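Local structure of conserved protein with 2 CBS domains (Pyrobaculum aerophilum, 2RIH) at residues S8-R13 and G115-R120; A22-V27 and G71-I76; A39-R44 and A52-R57. The protein is a pair of CBS domains that binds AMP and may act as a nucleotide-sensing module. One frame throughout, in Å; residues are numbered along the deposited sequence.

The three contacts run through the two CBS domains of the chain. Interaction 3 is fully buried and pairs two neighbouring strands of the first domain, backbone to backbone. Interaction 2, about 9 Å away between centres, packs against the same hairpin: Val27 and Ile76 rest on Val54, and Met74 on Ala52, while its own polar links cap a helix and fasten a loop. Interaction 1 ties the N-terminal segment 8-13 to the second domain across waters and leucine packing, without direct hydrogen bonds. It meets interaction 3 where Val116 packs on Val40. Interactions 1 and 3 both end at serine and arginine residues that hold sulfate, the arginines reaching the second subunit, whereas interaction 2 holds no sulfate.

Interaction 1. Residues S8-R13 and G115-R120; sequences SELLKR and GVLSIR. With SO4 (sulfate ion), chain D.
Leu11 and Leu10 lay the N-terminal segment against the edge strand 113-118, and two waters fill in the polar links. Leu11 has CG anti to its carbonyl carbon (chi1 -66°), and its branch CD2 does the touching: it lies 3.8 Å from Val116 O and close to CA of Gly115, where no side chain intervenes. Beside it, Leu10 CB meets Leu117 CD1 at 3.7 Å. Water 1 accepts from Lys12 N and donates to Val116 O, while water 2 accepts from Val116 N and donates to Arg13 O, so both polar backbone atoms of Val116 are linked to segment 8-13 by solvent.

Past the strand, Arg120 can be followed outward from CB. Arg120 CG lies 4.1 Å from sulfate O1, Arg120 CD approaches the same oxygen more closely at 3.4 Å, and the chain then bends at chi3 (145°). NE is hydrogen-bonded to Asn100 of the second subunit, and Arg120 NH1 at the tip makes a weak hydrogen bond of 2.8 Å to sulfate O3. Ser118 OG grips the anion more firmly, donating to O1 at 2.7 Å, while accepting from Arg120 N as helix N-cap. His103 and Gly37 of the same chain and Arg57 of the second subunit complete the sulfate site, among residues that bind AMP in another structure of this protein.

Lys12 NZ reaches back to Leu10 O and forms a salt bridge with Asp121. Strand 103-107 pairs with strand 113-118 and also touches Leu11 through Val106, while Leu10 and Leu117 both pack against helices 89-99 and 119-123.

Interaction 2. Residues A22-V27 and G71-I76; sequences ATIREV and GPAMPI
Two backbone hydrogen bonds flank the single bridge between Thr23 and Pro72. Ile24 N donates to Gly71 O at 2.9 Å, meeting it almost along the C=O axis, and Ala73 N returns a nearly straight bond (166°) to Ala22 O, in the plane of that carbonyl. Water 3 also donates to Ala22 O and accepts from Met74 N, so this oxygen takes two donors. Thr23 CA sits 3.2 Å from Gly71 O in a CA-H...O contact.

Thr23 holds OG1 between its backbone N and carbonyl carbon (chi1 68°), and there it accepts from Glu26 N at 3.1 Å. Glu26 OE1 accepts from Thr23 N in return, met from above the carboxylate plane.

Farther out, Ile24 and Ile76 cross obliquely, with Ile24 CG1 3.9 Å from Ile76 CD1. Ile24 CG1 also lies 3.5 Å from Pro72 O, and Val27 CG2 touches the methyl of Ala73 at 3.9 Å. Ile76 continues to Arg61, a residue of an AMP site known from another structure of this protein. The reciprocal Thr23-Glu26 bonds are a capping box, here starting helix 24-34 of a CBS domain where the loop after helix 56-64 runs past it.

Interaction 3. Residues A39-R44 and A52-R57; sequences AVLTAR and AVVSER. With SO4 (sulfate ion), chain C; SO4 (sulfate ion), chain F.
Leu41 and Val54 cross obliquely on one face of the hairpin, Leu41 CD1 standing 4.1 Å from Val54 CG2. Leu41 keeps CG anti to its carbonyl carbon (chi1 -64°), and Val54 turns CG2 likewise. On this face Leu41 CB meets the methyl of Ala52, and Ala39, Leu41 and Val54 all rest on Val27 of helix 24-34. The other face carries Val40 and Val53, whose CG2 and CG1 approach at 4.3 Å; both pack on Val105 of the second CBS domain.

These residues belong to adjacent antiparallel strands of the small CBS-domain sheet, crossing at 153°. Nearly straight hydrogen bonds run from Ala39 N to Val54 O at 2.9 Å and from Val54 N to Ala39 O at 3.0 Å. Leu41 N reaches Ala52 O at 2.7 Å from above the carbonyl plane; the return bond is longer.

Ser55 is the N-cap of helix 56-64: its OG, in the crowded position (chi1 65°), donates to O4 of one sulfate at 2.8 Å and accepts weakly from Arg57 N. Arg57 sets its guanidinium edge in plane with O4 of a second sulfate, which Arg57 NH2 holds at 2.8 Å and NH1 only weakly. Arg57 NE salt-bridges Glu56 of the second subunit.

Interaction 1. Residues S8-R13 and G115-R120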
ATOM      1  N   SER A   8     -12.774  -6.390 -13.941  1.00 25.72           N
ATOM      2  CA  SER A   8     -13.411  -5.197 -14.504  1.00 25.35           C
ATOM      3  C   SER A   8     -14.540  -4.633 -13.631  1.00 24.57           C
ATOM      4  O   SER A   8     -14.770  -3.429 -13.613  1.00 22.90           O
ATOM      5  CB  SER A   8     -13.970  -5.516 -15.893  1.00 27.21           C
ATOM      6  OG  SER A   8     -14.972  -6.521 -15.820  1.00 27.81           O
ATOM      7  N   GLU A   9     -15.232  -5.511 -12.908  1.00 25.42           N
ATOM      8  CA  GLU A   9     -16.344  -5.121 -12.048  1.00 23.29           C
ATOM      9  C   GLU A   9     -15.921  -4.296 -10.829  1.00 21.59           C
ATOM     10  O   GLU A   9     -16.759  -3.649 -10.196  1.00 20.44           O
ATOM     11  CB  GLU A   9     -17.099  -6.364 -11.568  1.00 23.66           C
ATOM     12  CG  GLU A   9     -17.694  -7.200 -12.682  1.00 24.83           C
ATOM     13  CD  GLU A   9     -18.419  -8.424 -12.175  1.00 25.90           C
ATOM     14  OE1 GLU A   9     -19.247  -8.285 -11.247  1.00 30.17           O
ATOM     15  OE2 GLU A   9     -18.169  -9.525 -12.712  1.00 24.44           O
ATOM     16  N   LEU A  10     -14.636  -4.342 -10.488  1.00 21.88           N
ATOM     17  CA  LEU A  10     -14.112  -3.652  -9.307  1.00 22.84           C
ATOM     18  C   LEU A  10     -13.249  -2.438  -9.643  1.00 22.45           C
ATOM     19  O   LEU A  10     -12.633  -1.859  -8.756  1.00 22.63           O
ATOM     20  CB  LEU A  10     -13.294  -4.623  -8.455  1.00 22.27           C
ATOM     21  CG  LEU A  10     -13.968  -5.950  -8.103  1.00 23.65           C
ATOM     22  CD1 LEU A  10     -13.043  -6.786  -7.233  1.00 21.90           C
ATOM     23  CD2 LEU A  10     -15.337  -5.742  -7.417  1.00 23.55           C
ATOM     24  N   LEU A  11     -13.195  -2.053 -10.915  1.00 23.56           N
ATOM     25  CA  LEU A  11     -12.405  -0.899 -11.320  1.00 25.19           C
ATOM     26  C   LEU A  11     -13.167   0.378 -10.969  1.00 25.75           C
ATOM     27  O   LEU A  11     -14.353   0.495 -11.240  1.00 27.06           O
ATOM     28  CB  LEU A  11     -12.078  -0.965 -12.813  1.00 25.84           C
ATOM     29  CG  LEU A  11     -11.154  -2.124 -13.232  1.00 24.45           C
ATOM     30  CD1 LEU A  11     -11.035  -2.197 -14.746  1.00 24.28           C
ATOM     31  CD2 LEU A  11      -9.778  -1.986 -12.596  1.00 24.72           C
ATOM     32  N   LYS A  12     -12.478   1.339 -10.370  1.00 27.60           N
ATOM     33  CA  LYS A  12     -13.146   2.518  -9.835  1.00 27.83           C
ATOM     34  C   LYS A  12     -12.984   3.775 -10.701  1.00 29.76           C
ATOM     35  O   LYS A  12     -13.983   4.372 -11.093  1.00 33.11           O
ATOM     36  CB  LYS A  12     -12.734   2.714  -8.372  1.00 26.73           C
ATOM     37  CG  LYS A  12     -13.475   1.709  -7.478  1.00 26.90           C
ATOM     38  CD  LYS A  12     -12.875   1.495  -6.119  1.00 27.54           C
ATOM     39  CE  LYS A  12     -13.620   0.373  -5.373  1.00 27.25           C
ATOM     40  NZ  LYS A  12     -13.436  -1.010  -5.967  1.00 24.76           N
ATOM     41  N   ARG A  13     -11.745   4.148 -11.013  1.00 30.42           N
ATOM     42  CA  ARG A  13     -11.446   5.333 -11.819  1.00 28.70           C
ATOM     43  C   ARG A  13     -10.470   4.991 -12.944  1.00 28.29           C
ATOM     44  O   ARG A  13      -9.875   3.912 -12.944  1.00 29.74           O
ATOM     45  CB  ARG A  13     -10.840   6.426 -10.937  1.00 30.09           C
ATOM     46  CG  ARG A  13     -11.751   6.932  -9.825  1.00 31.29           C
ATOM     47  CD  ARG A  13     -12.967   7.671 -10.387  1.00 30.78           C
ATOM     48  NE  ARG A  13     -13.828   8.177  -9.325  1.00 30.37           N
ATOM     49  CZ  ARG A  13     -14.741   7.457  -8.666  1.00 30.31           C
ATOM     50  NH1 ARG A  13     -15.458   8.035  -7.717  1.00 30.43           N
ATOM     51  NH2 ARG A  13     -14.955   6.177  -8.946  1.00 30.31           N
ATOM     52  N   GLY A 115      -7.296  -0.685 -16.463  1.00 21.55           N
ATOM     53  CA  GLY A 115      -7.256  -0.111 -15.144  1.00 21.89           C
ATOM     54  C   GLY A 115      -6.169  -0.725 -14.307  1.00 23.29           C
ATOM     55  O   GLY A 115      -5.313  -1.482 -14.810  1.00 20.80           O
ATOM     56  N   VAL A 116      -6.211  -0.363 -13.031  1.00 22.12           N
ATOM     57  CA  VAL A 116      -5.332  -0.901 -12.017  1.00 23.36           C
ATOM     58  C   VAL A 116      -6.210  -1.342 -10.846  1.00 24.24           C
ATOM     59  O   VAL A 116      -7.041  -0.577 -10.343  1.00 24.18           O
ATOM     60  CB  VAL A 116      -4.299   0.150 -11.549  1.00 23.23           C
ATOM     61  CG1 VAL A 116      -3.503  -0.367 -10.323  1.00 23.82           C
ATOM     62  CG2 VAL A 116      -3.369   0.529 -12.697  1.00 21.01           C
ATOM     63  N   LEU A 117      -6.025  -2.586 -10.437  1.00 23.41           N
ATOM     64  CA  LEU A 117      -6.753  -3.168  -9.331  1.00 25.14           C
ATOM     65  C   LEU A 117      -5.836  -3.185  -8.108  1.00 26.11           C
ATOM     66  O   LEU A 117      -4.670  -3.567  -8.199  1.00 25.75           O
ATOM     67  CB  LEU A 117      -7.181  -4.588  -9.707  1.00 25.43           C
ATOM     68  CG  LEU A 117      -8.184  -5.320  -8.820  1.00 27.13           C
ATOM     69  CD1 LEU A 117      -9.585  -4.724  -8.985  1.00 25.45           C
ATOM     70  CD2 LEU A 117      -8.189  -6.815  -9.154  1.00 26.50           C
ATOM     71  N   SER A 118      -6.375  -2.756  -6.973  1.00 25.28           N
ATOM     72  CA  SER A 118      -5.655  -2.725  -5.726  1.00 25.80           C
ATOM     73  C   SER A 118      -6.114  -3.848  -4.798  1.00 26.11           C
ATOM     74  O   SER A 118      -7.204  -4.389  -4.947  1.00 20.80           O
ATOM     75  CB  SER A 118      -5.904  -1.387  -5.033  1.00 27.02           C
ATOM     76  OG  SER A 118      -5.397  -1.415  -3.728  1.00 28.37           O
ATOM     77  N   ILE A 119      -5.269  -4.162  -3.823  1.00 26.01           N
ATOM     78  CA  ILE A 119      -5.623  -5.064  -2.742  1.00 27.63           C
ATOM     79  C   ILE A 119      -6.830  -4.514  -1.929  1.00 27.19           C
ATOM     80  O   ILE A 119      -7.638  -5.279  -1.397  1.00 24.49           O
ATOM     81  CB  ILE A 119      -4.387  -5.329  -1.848  1.00 27.99           C
ATOM     82  CG1 ILE A 119      -4.611  -6.550  -0.961  1.00 28.00           C
ATOM     83  CG2 ILE A 119      -4.025  -4.089  -1.007  1.00 28.45           C
ATOM     84  CD1 ILE A 119      -3.317  -7.100  -0.395  1.00 29.43           C
ATOM     85  N   ARG A 120      -6.966  -3.192  -1.873  1.00 26.50           N
ATOM     86  CA  ARG A 120      -8.157  -2.543  -1.283  1.00 28.57           C
ATOM     87  C   ARG A 120      -9.454  -2.963  -1.946  1.00 28.24           C
ATOM     88  O   ARG A 120     -10.486  -3.097  -1.276  1.00 29.29           O
ATOM     89  CB  ARG A 120      -8.092  -1.036  -1.466  1.00 30.41           C
ATOM     90  CG  ARG A 120      -7.424  -0.260  -0.401  1.00 32.45           C
ATOM     91  CD  ARG A 120      -7.229   1.163  -0.917  1.00 34.09           C
ATOM     92  NE  ARG A 120      -7.367   2.118   0.153  1.00 36.99           N
ATOM     93  CZ  ARG A 120      -6.426   2.921   0.620  1.00 35.19           C
ATOM     94  NH1 ARG A 120      -5.200   2.969   0.111  1.00 35.27           N
ATOM     95  NH2 ARG A 120      -6.755   3.707   1.619  1.00 38.32           N
TER
HETATM   96  S   SO4 D 140      -4.553   2.115  -3.505  1.00 28.55           S
HETATM   97  O1  SO4 D 140      -4.319   0.903  -2.740  1.00 27.97           O
HETATM   98  O2  SO4 D 140      -5.875   2.053  -4.114  1.00 33.64           O
HETATM   99  O3  SO4 D 140      -4.519   3.267  -2.630  1.00 29.03           O
HETATM  100  O4  SO4 D 140      -3.543   2.255  -4.533  1.00 28.79           O
HETATM  101  O   HOH W   1      -9.594   1.460 -10.320  1.00 25.00           O
HETATM  102  O   HOH W   2      -7.874   1.975 -12.428  1.00 24.54           O

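Interaction 2. Residues A22-V27 and G71-I76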
ATOM      1  N   ALA A  22       8.490   9.922 -18.172  1.00 27.12           N
ATOM      2  CA  ALA A  22       8.115  10.647 -16.957  1.00 26.18           C
ATOM      3  C   ALA A  22       9.230  10.664 -15.905  1.00 25.75           C
ATOM      4  O   ALA A  22      10.019   9.719 -15.782  1.00 23.53           O
ATOM      5  CB  ALA A  22       6.834  10.045 -16.354  1.00 26.31           C
ATOM      6  N   THR A  23       9.284  11.746 -15.136  1.00 25.16           N
ATOM      7  CA  THR A  23      10.218  11.822 -14.027  1.00 24.79           C
ATOM      8  C   THR A  23       9.576  11.182 -12.809  1.00 22.99           C
ATOM      9  O   THR A  23       8.371  10.946 -12.787  1.00 22.68           O
ATOM     10  CB  THR A  23      10.614  13.268 -13.690  1.00 25.48           C
ATOM     11  OG1 THR A  23       9.484  13.971 -13.149  1.00 25.63           O
ATOM     12  CG2 THR A  23      11.157  13.981 -14.933  1.00 23.74           C
ATOM     13  N   ILE A  24      10.389  10.925 -11.796  1.00 21.44           N
ATOM     14  CA  ILE A  24       9.910  10.341 -10.551  1.00 22.62           C
ATOM     15  C   ILE A  24       8.877  11.233  -9.858  1.00 20.97           C
ATOM     16  O   ILE A  24       7.867  10.739  -9.362  1.00 17.64           O
ATOM     17  CB  ILE A  24      11.078  10.049  -9.569  1.00 21.50           C
ATOM     18  CG1 ILE A  24      12.015   8.979 -10.155  1.00 20.15           C
ATOM     19  CG2 ILE A  24      10.517   9.627  -8.196  1.00 21.78           C
ATOM     20  CD1 ILE A  24      13.279   8.809  -9.384  1.00 18.81           C
ATOM     21  N   ARG A  25       9.138  12.535  -9.813  1.00 22.43           N
ATOM     22  CA  ARG A  25       8.220  13.468  -9.161  1.00 24.97           C
ATOM     23  C   ARG A  25       6.927  13.662  -9.953  1.00 24.12           C
ATOM     24  O   ARG A  25       5.881  13.934  -9.362  1.00 24.07           O
ATOM     25  CB  ARG A  25       8.882  14.835  -8.917  1.00 26.63           C
ATOM     26  CG  ARG A  25       8.194  15.624  -7.797  1.00 26.12           C
ATOM     27  CD  ARG A  25       8.861  16.947  -7.497  1.00 27.16           C
ATOM     28  NE  ARG A  25      10.307  16.837  -7.315  1.00 26.47           N
ATOM     29  CZ  ARG A  25      10.943  16.602  -6.165  1.00 27.61           C
ATOM     30  NH1 ARG A  25      10.284  16.421  -5.031  1.00 26.61           N
ATOM     31  NH2 ARG A  25      12.268  16.545  -6.153  1.00 27.99           N
ATOM     32  N   GLU A  26       7.000  13.552 -11.281  1.00 23.26           N
ATOM     33  CA  GLU A  26       5.796  13.612 -12.114  1.00 24.69           C
ATOM     34  C   GLU A  26       4.853  12.469 -11.754  1.00 23.75           C
ATOM     35  O   GLU A  26       3.647  12.686 -11.598  1.00 22.92           O
ATOM     36  CB  GLU A  26       6.138  13.588 -13.607  1.00 25.24           C
ATOM     37  CG  GLU A  26       6.636  14.931 -14.123  1.00 26.69           C
ATOM     38  CD  GLU A  26       7.276  14.848 -15.496  1.00 27.52           C
ATOM     39  OE1 GLU A  26       7.423  13.734 -16.033  1.00 28.30           O
ATOM     40  OE2 GLU A  26       7.640  15.910 -16.039  1.00 29.50           O
ATOM     41  N   VAL A  27       5.413  11.266 -11.610  1.00 21.22           N
ATOM     42  CA  VAL A  27       4.643  10.095 -11.185  1.00 22.70           C
ATOM     43  C   VAL A  27       4.037  10.316  -9.800  1.00 22.08           C
ATOM     44  O   VAL A  27       2.849  10.083  -9.595  1.00 22.28           O
ATOM     45  CB  VAL A  27       5.507   8.811 -11.163  1.00 22.81           C
ATOM     46  CG1 VAL A  27       4.739   7.643 -10.482  1.00 20.05           C
ATOM     47  CG2 VAL A  27       5.953   8.451 -12.577  1.00 22.86           C
ATOM     48  N   GLY A  71      14.764  13.155 -11.661  1.00 24.78           N
ATOM     49  CA  GLY A  71      15.320  12.311 -12.711  1.00 25.67           C
ATOM     50  C   GLY A  71      14.254  11.352 -13.238  1.00 25.57           C
ATOM     51  O   GLY A  71      13.124  11.330 -12.744  1.00 22.49           O
ATOM     52  N   PRO A  72      14.602  10.559 -14.262  1.00 27.66           N
ATOM     53  CA  PRO A  72      13.651   9.623 -14.850  1.00 26.80           C
ATOM     54  C   PRO A  72      13.088   8.583 -13.873  1.00 27.35           C
ATOM     55  O   PRO A  72      13.807   8.100 -12.980  1.00 26.76           O
ATOM     56  CB  PRO A  72      14.467   8.944 -15.961  1.00 27.75           C
ATOM     57  CG  PRO A  72      15.881   9.183 -15.616  1.00 28.81           C
ATOM     58  CD  PRO A  72      15.910  10.509 -14.937  1.00 28.68           C
ATOM     59  N   ALA A  73      11.808   8.249 -14.059  1.00 27.00           N
ATOM     60  CA  ALA A  73      11.132   7.218 -13.266  1.00 26.46           C
ATOM     61  C   ALA A  73      11.401   5.815 -13.783  1.00 25.33           C
ATOM     62  O   ALA A  73      11.360   4.868 -13.010  1.00 25.64           O
ATOM     63  CB  ALA A  73       9.623   7.469 -13.216  1.00 26.12           C
ATOM     64  N   MET A  74      11.671   5.667 -15.080  1.00 26.06           N
ATOM     65  CA  MET A  74      11.865   4.327 -15.656  1.00 26.11           C
ATOM     66  C   MET A  74      12.901   3.465 -14.918  1.00 25.48           C
ATOM     67  O   MET A  74      12.641   2.283 -14.676  1.00 26.90           O
ATOM     68  CB  MET A  74      12.171   4.384 -17.163  1.00 25.87           C
ATOM     69  CG  MET A  74      12.238   2.998 -17.839  1.00 26.29           C
ATOM     70  SD  MET A  74      10.724   2.007 -17.671  1.00 27.80           S
ATOM     71  CE  MET A  74       9.734   2.753 -18.963  1.00 24.13           C
ATOM     72  N   PRO A  75      14.081   4.026 -14.577  1.00 25.83           N
ATOM     73  CA  PRO A  75      15.040   3.237 -13.791  1.00 25.90           C
ATOM     74  C   PRO A  75      14.519   2.683 -12.447  1.00 25.07           C
ATOM     75  O   PRO A  75      15.056   1.704 -11.963  1.00 23.76           O
ATOM     76  CB  PRO A  75      16.198   4.217 -13.560  1.00 26.31           C
ATOM     77  CG  PRO A  75      16.114   5.168 -14.696  1.00 25.58           C
ATOM     78  CD  PRO A  75      14.638   5.344 -14.938  1.00 25.83           C
ATOM     79  N   ILE A  76      13.495   3.289 -11.850  1.00 25.42           N
ATOM     80  CA  ILE A  76      12.946   2.751 -10.596  1.00 25.28           C
ATOM     81  C   ILE A  76      11.699   1.887 -10.842  1.00 26.92           C
ATOM     82  O   ILE A  76      11.125   1.337  -9.905  1.00 27.96           O
ATOM     83  CB  ILE A  76      12.662   3.854  -9.547  1.00 24.70           C
ATOM     84  CG1 ILE A  76      11.451   4.718  -9.916  1.00 25.77           C
ATOM     85  CG2 ILE A  76      13.897   4.715  -9.354  1.00 27.87           C
ATOM     86  CD1 ILE A  76      10.898   5.506  -8.753  1.00 22.99           C
TER
HETATM   87  O   HOH W   3      11.375   7.718 -17.066  1.00 22.86           O

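Interaction 3. Residues A39-R44 and A52-R57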
ATOM      1  N   ALA A  39       1.172   3.789 -10.610  1.00 21.37           N
ATOM      2  CA  ALA A  39       1.148   4.424 -11.912  1.00 21.69           C
ATOM      3  C   ALA A  39       1.655   3.456 -12.994  1.00 20.53           C
ATOM      4  O   ALA A  39       2.591   2.685 -12.773  1.00 18.65           O
ATOM      5  CB  ALA A  39       2.014   5.703 -11.900  1.00 22.44           C
ATOM      6  N   VAL A  40       1.032   3.506 -14.164  1.00 20.56           N
ATOM      7  CA  VAL A  40       1.486   2.735 -15.312  1.00 22.86           C
ATOM      8  C   VAL A  40       2.261   3.645 -16.268  1.00 22.84           C
ATOM      9  O   VAL A  40       1.785   4.711 -16.641  1.00 23.23           O
ATOM     10  CB  VAL A  40       0.296   2.077 -16.056  1.00 23.40           C
ATOM     11  CG1 VAL A  40       0.765   1.364 -17.332  1.00 21.33           C
ATOM     12  CG2 VAL A  40      -0.434   1.108 -15.143  1.00 21.49           C
ATOM     13  N   LEU A  41       3.468   3.231 -16.640  1.00 24.93           N
ATOM     14  CA  LEU A  41       4.240   3.950 -17.657  1.00 23.93           C
ATOM     15  C   LEU A  41       3.907   3.303 -18.992  1.00 24.71           C
ATOM     16  O   LEU A  41       3.918   2.079 -19.106  1.00 21.53           O
ATOM     17  CB  LEU A  41       5.742   3.920 -17.370  1.00 24.07           C
ATOM     18  CG  LEU A  41       6.251   4.607 -16.088  1.00 23.50           C
ATOM     19  CD1 LEU A  41       7.779   4.733 -16.130  1.00 21.74           C
ATOM     20  CD2 LEU A  41       5.622   5.983 -15.836  1.00 24.77           C
ATOM     21  N   THR A  42       3.553   4.124 -19.981  1.00 24.94           N
ATOM     22  CA  THR A  42       3.103   3.620 -21.274  1.00 27.03           C
ATOM     23  C   THR A  42       4.115   3.925 -22.374  1.00 28.20           C
ATOM     24  O   THR A  42       4.935   4.843 -22.255  1.00 27.41           O
ATOM     25  CB  THR A  42       1.711   4.192 -21.662  1.00 26.72           C
ATOM     26  OG1 THR A  42       1.765   5.621 -21.689  1.00 26.21           O
ATOM     27  CG2 THR A  42       0.648   3.749 -20.650  1.00 23.98           C
ATOM     28  N   ALA A  43       4.047   3.129 -23.436  1.00 29.64           N
ATOM     29  CA  ALA A  43       4.948   3.258 -24.569  1.00 32.74           C
ATOM     30  C   ALA A  43       4.798   4.641 -25.202  1.00 33.18           C
ATOM     31  O   ALA A  43       3.682   5.138 -25.382  1.00 31.72           O
ATOM     32  CB  ALA A  43       4.666   2.165 -25.599  1.00 30.92           C
ATOM     33  N   ARG A  44       5.932   5.257 -25.515  1.00 34.12           N
ATOM     34  CA  ARG A  44       5.946   6.577 -26.132  0.50 35.87           C
ATOM     35  C   ARG A  44       5.056   6.632 -27.382  1.00 36.30           C
ATOM     36  O   ARG A  44       4.320   7.605 -27.584  1.00 37.15           O
ATOM     37  CB  ARG A  44       7.391   7.000 -26.445  0.50 36.64           C
ATOM     38  CG  ARG A  44       8.141   6.086 -27.413  0.50 37.53           C
ATOM     39  CD  ARG A  44       9.654   6.068 -27.154  0.50 37.83           C
ATOM     40  NE  ARG A  44      10.222   7.413 -27.008  0.50 38.32           N
ATOM     41  CZ  ARG A  44      10.813   7.898 -25.913  0.50 38.54           C
ATOM     42  NH1 ARG A  44      10.958   7.162 -24.813  0.50 38.35           N
ATOM     43  NH2 ARG A  44      11.284   9.143 -25.924  0.50 38.82           N
ATOM     44  N   ALA A  52       5.751  -0.421 -18.041  1.00 21.30           N
ATOM     45  CA  ALA A  52       6.320  -0.456 -16.709  1.00 20.67           C
ATOM     46  C   ALA A  52       5.329   0.078 -15.706  1.00 20.07           C
ATOM     47  O   ALA A  52       4.337   0.709 -16.079  1.00 23.15           O
ATOM     48  CB  ALA A  52       7.613   0.368 -16.665  1.00 20.24           C
ATOM     49  N   VAL A  53       5.607  -0.181 -14.433  1.00 20.30           N
ATOM     50  CA  VAL A  53       4.828   0.366 -13.336  1.00 21.03           C
ATOM     51  C   VAL A  53       5.749   0.980 -12.284  1.00 22.63           C
ATOM     52  O   VAL A  53       6.877   0.514 -12.071  1.00 20.31           O
ATOM     53  CB  VAL A  53       3.898  -0.700 -12.688  1.00 22.72           C
ATOM     54  CG1 VAL A  53       2.909  -1.220 -13.725  1.00 22.60           C
ATOM     55  CG2 VAL A  53       4.698  -1.863 -12.052  1.00 21.43           C
ATOM     56  N   VAL A  54       5.251   2.043 -11.657  1.00 21.83           N
ATOM     57  CA  VAL A  54       5.908   2.701 -10.543  1.00 22.03           C
ATOM     58  C   VAL A  54       4.881   2.876  -9.434  1.00 22.41           C
ATOM     59  O   VAL A  54       3.846   3.510  -9.636  1.00 22.17           O
ATOM     60  CB  VAL A  54       6.455   4.095 -10.937  1.00 21.85           C
ATOM     61  CG1 VAL A  54       7.160   4.753  -9.749  1.00 21.15           C
ATOM     62  CG2 VAL A  54       7.400   3.980 -12.118  1.00 20.74           C
ATOM     63  N   SER A  55       5.148   2.287  -8.273  1.00 23.48           N
ATOM     64  CA  SER A  55       4.268   2.467  -7.130  1.00 22.97           C
ATOM     65  C   SER A  55       4.901   3.397  -6.107  1.00 22.44           C
ATOM     66  O   SER A  55       6.091   3.719  -6.182  1.00 21.12           O
ATOM     67  CB  SER A  55       3.937   1.130  -6.483  1.00 23.86           C
ATOM     68  OG  SER A  55       5.099   0.545  -5.947  1.00 26.91           O
ATOM     69  N   GLU A  56       4.077   3.838  -5.166  1.00 22.18           N
ATOM     70  CA  GLU A  56       4.522   4.618  -4.021  1.00 22.97           C
ATOM     71  C   GLU A  56       5.644   3.909  -3.259  1.00 21.70           C
ATOM     72  O   GLU A  56       6.483   4.557  -2.627  1.00 20.22           O
ATOM     73  CB  GLU A  56       3.337   4.901  -3.093  1.00 24.38           C
ATOM     74  CG  GLU A  56       2.662   3.675  -2.531  1.00 25.79           C
ATOM     75  CD  GLU A  56       1.340   3.991  -1.865  1.00 27.56           C
ATOM     76  OE1 GLU A  56       0.436   3.146  -1.933  1.00 29.84           O
ATOM     77  OE2 GLU A  56       1.197   5.079  -1.284  1.00 31.03           O
ATOM     78  N   ARG A  57       5.653   2.580  -3.320  1.00 21.50           N
ATOM     79  CA  ARG A  57       6.729   1.801  -2.735  1.00 22.58           C
ATOM     80  C   ARG A  57       8.072   2.010  -3.435  1.00 22.09           C
ATOM     81  O   ARG A  57       9.119   2.037  -2.784  1.00 24.07           O
ATOM     82  CB  ARG A  57       6.380   0.320  -2.726  1.00 22.47           C
ATOM     83  CG  ARG A  57       7.456  -0.488  -2.038  1.00 25.20           C
ATOM     84  CD  ARG A  57       6.897  -1.637  -1.249  1.00 28.40           C
ATOM     85  NE  ARG A  57       5.996  -1.172  -0.199  1.00 29.97           N
ATOM     86  CZ  ARG A  57       5.455  -1.971   0.712  1.00 29.31           C
ATOM     87  NH1 ARG A  57       5.746  -3.266   0.726  1.00 30.63           N
ATOM     88  NH2 ARG A  57       4.628  -1.468   1.609  1.00 29.12           N
TER
HETATM   89  S   SO4 C 139       2.908  -2.210  -4.501  1.00 28.29           S
HETATM   90  O1  SO4 C 139       3.081  -3.228  -3.472  1.00 27.50           O
HETATM   91  O2  SO4 C 139       1.944  -2.704  -5.487  1.00 27.88           O
HETATM   92  O3  SO4 C 139       2.376  -0.974  -3.936  1.00 28.52           O
HETATM   93  O4  SO4 C 139       4.194  -1.970  -5.115  1.00 28.73           O
HETATM   94  S   SO4 F 139       2.292  -3.782   3.714  1.00 26.48           S
HETATM   95  O1  SO4 F 139       2.549  -2.946   4.881  1.00 27.73           O
HETATM   96  O2  SO4 F 139       2.069  -5.155   4.130  1.00 30.11           O
HETATM   97  O3  SO4 F 139       1.108  -3.314   3.027  1.00 29.20           O
HETATM   98  O4  SO4 F 139       3.436  -3.728   2.830  1.00 26.89           O